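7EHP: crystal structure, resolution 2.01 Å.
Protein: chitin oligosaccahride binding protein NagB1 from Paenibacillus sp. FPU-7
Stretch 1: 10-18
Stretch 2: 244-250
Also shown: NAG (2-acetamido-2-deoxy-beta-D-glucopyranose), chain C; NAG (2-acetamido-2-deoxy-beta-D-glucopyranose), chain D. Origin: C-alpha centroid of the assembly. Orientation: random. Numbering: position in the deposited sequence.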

# COMPACT_ATOMS: atom_id res chain seq x y z
N VAL A 10 8.37 8.75 -8.08
CA VAL A 10 9.70 9.35 -8.22
C VAL A 10 10.76 8.36 -8.68
O VAL A 10 11.81 8.80 -9.17
CB VAL A 10 10.14 10.03 -6.92
CG1 VAL A 10 9.18 11.17 -6.57
CG2 VAL A 10 10.27 8.99 -5.76
N ARG A 11 10.53 7.05 -8.55
CA ARG A 11 11.51 6.05 -8.94
C ARG A 11 11.58 5.92 -10.46
O ARG A 11 10.55 6.01 -11.15
CB ARG A 11 11.14 4.69 -8.33
CG ARG A 11 11.67 4.53 -6.92
CD ARG A 11 11.33 3.17 -6.32
NE ARG A 11 11.78 2.02 -7.10
CZ ARG A 11 11.30 0.79 -6.90
NH1 ARG A 11 10.37 0.60 -5.97
NH2 ARG A 11 11.73 -0.25 -7.63
N ASP A 12 12.79 5.71 -10.99
CA ASP A 12 12.92 5.44 -12.42
C ASP A 12 12.11 4.21 -12.83
O ASP A 12 11.56 4.16 -13.94
CB ASP A 12 14.39 5.21 -12.83
CG ASP A 12 15.27 6.43 -12.60
OD1 ASP A 12 14.80 7.59 -12.61
OD2 ASP A 12 16.48 6.19 -12.40
N ASP A 13 12.06 3.20 -11.96
CA ASP A 13 11.28 2.01 -12.28
C ASP A 13 9.81 2.33 -12.54
O ASP A 13 9.16 1.60 -13.31
CB ASP A 13 11.38 0.97 -11.16
CG ASP A 13 12.67 0.17 -11.21
OD1 ASP A 13 13.35 0.16 -12.28
OD2 ASP A 13 13.01 -0.45 -10.18
N VAL A 14 9.24 3.36 -11.91
CA VAL A 14 7.82 3.68 -12.15
C VAL A 14 7.67 4.83 -13.15
O VAL A 14 6.69 5.58 -13.10
CB VAL A 14 7.06 4.00 -10.84
CG1 VAL A 14 7.05 2.79 -9.89
CG2 VAL A 14 7.60 5.27 -10.15
N ARG A 15 8.62 4.94 -14.07
CA ARG A 15 8.60 6.03 -15.05
C ARG A 15 7.29 6.07 -15.84
O ARG A 15 6.76 7.16 -16.11
CB ARG A 15 9.80 5.88 -15.99
CG ARG A 15 9.80 6.81 -17.21
CD ARG A 15 9.90 8.28 -16.83
NE ARG A 15 9.51 9.15 -17.95
CZ ARG A 15 8.98 10.36 -17.81
NH1 ARG A 15 8.79 10.88 -16.59
NH2 ARG A 15 8.65 11.07 -18.88
N LEU A 16 6.74 4.92 -16.22
CA LEU A 16 5.50 4.96 -16.99
C LEU A 16 4.37 5.62 -16.21
O LEU A 16 3.54 6.33 -16.79
CB LEU A 16 5.09 3.55 -17.43
CG LEU A 16 5.99 2.95 -18.51
CD1 LEU A 16 5.71 1.46 -18.63
CD2 LEU A 16 5.79 3.65 -19.85
N ARG A 17 4.34 5.43 -14.88
CA ARG A 17 3.31 6.08 -14.07
C ARG A 17 3.50 7.60 -14.04
O ARG A 17 2.51 8.34 -14.06
CB ARG A 17 3.33 5.53 -12.64
CG ARG A 17 3.03 4.03 -12.55
CD ARG A 17 2.76 3.60 -11.12
NE ARG A 17 1.39 3.89 -10.71
CZ ARG A 17 0.86 3.50 -9.55
NH1 ARG A 17 1.61 2.81 -8.70
NH2 ARG A 17 -0.39 3.81 -9.24
N LEU A 18 4.75 8.08 -14.00
CA LEU A 18 4.97 9.52 -14.06
C LEU A 18 4.66 10.07 -15.45
O LEU A 18 4.04 11.13 -15.58
CB LEU A 18 6.40 9.87 -13.67
CG LEU A 18 6.79 11.36 -13.66
CD1 LEU A 18 5.74 12.26 -12.98
CD2 LEU A 18 8.16 11.54 -13.02
N SER A 244 0.35 -4.97 -4.70
CA SER A 244 0.15 -5.13 -6.13
C SER A 244 0.80 -4.01 -6.95
O SER A 244 1.17 -4.23 -8.11
CB SER A 244 -1.35 -5.18 -6.44
OG SER A 244 -1.99 -4.08 -5.82
N TRP A 245 0.96 -2.82 -6.36
CA TRP A 245 1.61 -1.71 -7.07
C TRP A 245 3.05 -2.04 -7.45
O TRP A 245 3.62 -1.34 -8.30
CB TRP A 245 1.58 -0.44 -6.21
CG TRP A 245 2.34 -0.63 -4.92
CD1 TRP A 245 3.70 -0.58 -4.74
CD2 TRP A 245 1.78 -0.96 -3.65
NE1 TRP A 245 4.02 -0.86 -3.42
CE2 TRP A 245 2.85 -1.09 -2.73
CE3 TRP A 245 0.48 -1.17 -3.19
CZ2 TRP A 245 2.65 -1.40 -1.39
CZ3 TRP A 245 0.28 -1.48 -1.86
CH2 TRP A 245 1.36 -1.59 -0.97
N ALA A 246 3.63 -3.08 -6.85
CA ALA A 246 5.03 -3.42 -7.08
C ALA A 246 5.28 -3.98 -8.46
O ALA A 246 6.41 -3.95 -8.94
CB ALA A 246 5.50 -4.45 -6.04
N SER A 247 4.25 -4.52 -9.11
CA SER A 247 4.42 -5.02 -10.46
C SER A 247 4.85 -3.92 -11.42
O SER A 247 5.44 -4.23 -12.47
CB SER A 247 3.12 -5.67 -10.93
OG SER A 247 2.13 -4.68 -11.12
N ALA A 248 4.60 -2.64 -11.09
CA ALA A 248 5.11 -1.55 -11.91
C ALA A 248 6.63 -1.56 -12.01
O ALA A 248 7.19 -0.88 -12.88
CB ALA A 248 4.63 -0.20 -11.35
N ALA A 249 7.31 -2.35 -11.15
CA ALA A 249 8.76 -2.42 -11.10
C ALA A 249 9.30 -3.83 -11.30
O ALA A 249 10.48 -4.08 -11.01
CB ALA A 249 9.27 -1.85 -9.78
N LEU A 250 8.50 -4.76 -11.82
CA LEU A 250 8.83 -6.17 -11.71
C LEU A 250 9.07 -6.88 -13.03
O LEU A 250 10.04 -7.64 -13.14
CB LEU A 250 7.73 -6.91 -10.94
CG LEU A 250 7.82 -6.81 -9.43
CD1 LEU A 250 6.80 -7.73 -8.83
CD2 LEU A 250 9.20 -7.14 -8.92
C1 NAG C . 2.02 3.63 -4.55
C2 NAG C . 0.69 3.06 -4.06
C3 NAG C . 0.64 3.09 -2.53
C4 NAG C . 1.92 2.52 -1.91
C5 NAG C . 3.17 3.06 -2.61
C6 NAG C . 4.48 2.45 -2.16
C7 NAG C . -0.98 3.51 -5.81
C8 NAG C . -2.17 4.34 -6.20
N2 NAG C . -0.44 3.78 -4.62
O1 NAG C . 2.04 3.64 -5.94
O3 NAG C . -0.52 2.38 -2.10
O4 NAG C . 1.99 3.03 -0.58
O5 NAG C . 3.08 2.86 -4.03
O6 NAG C . 5.57 3.23 -2.64
O7 NAG C . -0.52 2.64 -6.56
C1 NAG D . 1.62 2.10 0.44
C2 NAG D . 1.85 2.80 1.77
C3 NAG D . 1.45 1.89 2.92
C4 NAG D . 0.01 1.43 2.74
C5 NAG D . -0.17 0.78 1.37
C6 NAG D . -1.60 0.39 1.08
C7 NAG D . 3.54 4.55 2.15
C8 NAG D . 4.99 4.85 2.29
N2 NAG D . 3.22 3.27 1.92
O3 NAG D . 1.58 2.60 4.14
O4 NAG D . -0.34 0.49 3.74
O5 NAG D . 0.24 1.69 0.33
O6 NAG D . -2.50 1.47 1.26
O7 NAG D . 2.67 5.43 2.25
O HOH W 1 4.14 1.43 -8.31

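Two stretches far apart in sequence meet here without a single direct hydrogen bond between them. Stretch 1 is a loop that turns into a helix at Arg15, with Val14 at the N-cap position; stretch 2 is a short 3-10 segment, Ser244 to Ala248, followed by Ala249 and Leu250. Their CA atoms come nearest at Asp13 and Ala249, 5.2 Å apart, and at Val14 and Ala248, 5.9 Å apart. At this closest part stretch 2 presents two alanines, Ala248 and Ala249, and the surface buried is modest, 235 Å² summed over both sides.

Ser244 starts the 3-10 segment and lies out of reach of stretch 1. Ser244 O accepts from Ser247 N at 3.3 Å, the i to i+3 pattern that recurs along this stretch.

Trp245 is where the contact opens onto the sugars. Trp245 CB lies 4.1 Å from Arg17 NH1, while the indole leads away from stretch 1 and offers one face to both NAG residues: Trp245 CD1 is 3.6 Å from O5 of the chain C sugar, and Trp245 CH2 is 3.7 Å from C5 of the chain D sugar. An aromatic face against pyranose rings is a familiar solution for a protein that binds chitin oligosaccharides. Arg17 adds polar contacts to the chain C sugar. Arg17 NH1 and Arg17 NH2 both donate to O7 of the chain C NAG, at 3.0 and 2.9 Å, so the acetamido carbonyl is held by two nitrogens of one guanidinium. Water 1 then links the stretches indirectly, accepting from Arg17 NH1 at 2.9 Å and donating to Trp245 O at 2.8 Å. Trp245 O also accepts from Ala248 N at 3.2 Å, so it serves the local turn and the water together.

Ala246 points its CB away from stretch 1, and Ser247 is out of reach; both contribute through the backbone, Ala246 O accepting from Ala249 N at 2.9 Å and Ser247 O from Leu250 N at 3.2 Å.

Ala248 returns to the contact, its CB directed toward stretch 1. Ala248 CB sits 4.1 Å from Val14 CG1, an apolar pairing, and 4.2 Å from Arg17 CD, so the aliphatic part of the arginine packs here while its charged end reaches the sugar. The backbone is less comfortable: Ala248 O and Asp13 O lie 3.2 Å apart, two acceptors with no hydrogen bond between them.

Ala249 also points toward stretch 1. Ala249 CB lies 3.8 Å from Asp13 CB and 3.6 Å from Arg11 NH2, meeting that guanidinium obliquely. Arg11 NH2 is meanwhile tied to Asp13 OD2 by a 2.9 Å salt bridge, so the methyl packs against two charged residues already paired with each other. Leu250 directs its CA-to-CB bond away from stretch 1. The rule to read is economical: two alanine methyls meet stretch 1, Arg11 and Asp13 pair with each other beside one of them, and Arg17 joins packing to ligand binding.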